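Local coordinates for P22 protein (Trypanosoma brucei, PDB 3JV1), which acts as an accessory factor specific to the RNA editing of cytochrome oxidase subunit II transcripts and belongs to the Mam33 family, at residues 126-130 and 131-135. Residues are numbered along the deposited sequence; the frame is centred on the assembly and turned at random.
Sequences MGPDL and ADLED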
loop_
_atom_site.group_PDB
_atom_site.type_symbol
_atom_site.label_atom_id
_atom_site.label_comp_id
_atom_site.label_asym_id
_atom_site.label_seq_id
_atom_site.Cartn_x
_atom_site.Cartn_y
_atom_site.Cartn_z
ATOM N N MET A 126 14.817 7.247 3.793
ATOM C CA MET A 126 14.135 6.841 5.014
ATOM C C MET A 126 15.060 6.748 6.223
ATOM O O MET A 126 14.708 6.146 7.238
ATOM C CB MET A 126 13.449 5.502 4.784
ATOM C CG MET A 126 12.376 5.544 3.702
ATOM S SD MET A 126 11.030 6.663 4.147
ATOM C CE MET A 126 10.282 5.745 5.481
ATOM N N GLY A 127 16.235 7.352 6.110
ATOM C CA GLY A 127 17.195 7.312 7.196
ATOM C C GLY A 127 17.888 5.966 7.260
ATOM O O GLY A 127 17.527 5.052 6.519
ATOM N N PRO A 128 18.885 5.806 8.141
ATOM C CA PRO A 128 19.608 4.541 8.272
ATOM C C PRO A 128 18.837 3.501 9.079
ATOM O O PRO A 128 17.870 3.822 9.779
ATOM C CB PRO A 128 20.881 4.957 8.994
ATOM C CG PRO A 128 20.360 5.985 9.960
ATOM C CD PRO A 128 19.436 6.817 9.067
ATOM N N ASP A 129 19.283 2.253 8.961
ATOM C CA ASP A 129 18.708 1.141 9.700
ATOM C C ASP A 129 19.211 1.395 11.125
ATOM O O ASP A 129 20.416 1.524 11.339
ATOM C CB ASP A 129 19.275 -0.173 9.153
ATOM C CG ASP A 129 18.761 -1.388 9.888
ATOM O OD1 ASP A 129 18.379 -1.259 11.068
ATOM O OD2 ASP A 129 18.755 -2.483 9.286
ATOM N N LEU A 130 18.299 1.496 12.086
ATOM C CA LEU A 130 18.694 1.763 13.467
ATOM C C LEU A 130 19.785 0.824 13.978
ATOM O O LEU A 130 20.574 1.187 14.851
ATOM C CB LEU A 130 17.476 1.686 14.389
ATOM C CG LEU A 130 16.755 3.006 14.670
ATOM C CD1 LEU A 130 17.687 3.908 15.470
ATOM C CD2 LEU A 130 16.340 3.681 13.374
ATOM N N ALA A 131 19.824 -0.380 13.421
ATOM C CA ALA A 131 20.807 -1.378 13.812
ATOM C C ALA A 131 22.229 -1.004 13.396
ATOM O O ALA A 131 23.191 -1.596 13.872
ATOM C CB ALA A 131 20.424 -2.736 13.221
ATOM N N ASP A 132 22.375 -0.034 12.500
ATOM C CA ASP A 132 23.713 0.367 12.080
ATOM C C ASP A 132 24.192 1.599 12.838
ATOM O O ASP A 132 25.183 2.219 12.460
ATOM C CB ASP A 132 23.752 0.658 10.579
ATOM C CG ASP A 132 23.376 -0.545 9.741
ATOM O OD1 ASP A 132 23.505 -1.686 10.232
ATOM O OD2 ASP A 132 22.960 -0.342 8.581
ATOM N N LEU A 133 23.484 1.952 13.907
ATOM C CA LEU A 133 23.842 3.118 14.700
ATOM C C LEU A 133 24.301 2.730 16.096
ATOM O O LEU A 133 23.730 1.843 16.729
ATOM C CB LEU A 133 22.646 4.066 14.805
ATOM C CG LEU A 133 22.010 4.526 13.487
ATOM C CD1 LEU A 133 20.792 5.398 13.782
ATOM C CD2 LEU A 133 23.035 5.286 12.660
ATOM N N GLU A 134 25.342 3.400 16.572
ATOM C CA GLU A 134 25.867 3.136 17.903
ATOM C C GLU A 134 24.918 3.683 18.967
ATOM O O GLU A 134 24.109 4.572 18.694
ATOM C CB GLU A 134 27.255 3.772 18.050
ATOM C CG GLU A 134 28.337 3.035 17.288
ATOM C CD GLU A 134 29.609 3.834 17.159
ATOM O OE1 GLU A 134 29.694 4.916 17.772
ATOM O OE2 GLU A 134 30.526 3.382 16.441
ATOM N N ASP A 135 25.018 3.146 20.178
ATOM C CA ASP A 135 24.161 3.588 21.270
ATOM C C ASP A 135 24.209 5.086 21.550
ATOM O O ASP A 135 23.178 5.686 21.833
ATOM C CB ASP A 135 24.490 2.839 22.566
ATOM C CG ASP A 135 24.027 1.391 22.542
ATOM O OD1 ASP A 135 23.139 1.047 21.735
ATOM O OD2 ASP A 135 24.546 0.595 23.350
HETATM O O HOH W 1 21.337 1.731 7.412
#
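Asp129 opens a short 3-10 turn by gripping the chain ahead of it twice. Its carboxylate OD1 accepts a hydrogen bond from Ala131 N (2.9 Å, N-H...O angle 162°), the donor standing well off the carboxylate plane, while its carbonyl O takes the N-H of Asp132 at 2.8 Å. The first bond, from side chain to the amide two residues on, is that of an Asx turn. With chi1 at 178° the carboxylate swings away from the residue's own N and lies on the side of its carbonyl, where the Ala131 amide can reach it. One residue on, Leu133 N reaches Leu130 O (3.2 Å), a more bent bond at 152°. A water bridges the same turn, accepting from Asp129 N and donating to Asp132 OD2 (2.9 Å).

Both Leu133 methyls, CD1 and CD2, approach Pro128 CG at 3.9 Å, the Pro128 and Leu133 side chains crossing at nearly a right angle; CD1 also meets Leu130 CD1 at 3.8 Å. Val138 of helix 135-146 packs on both leucines; Trp173 and Tyr170 of a second subunit meet Pro128 and Leu133, respectively.

Each acid has a donor of its own, the Ala131 amide at Asp129 OD1 and the water at Asp132 OD2, which probably softens the like-charge repulsion between OD2 atoms 4.8 Å apart in this surface linker leading into helix 135-146.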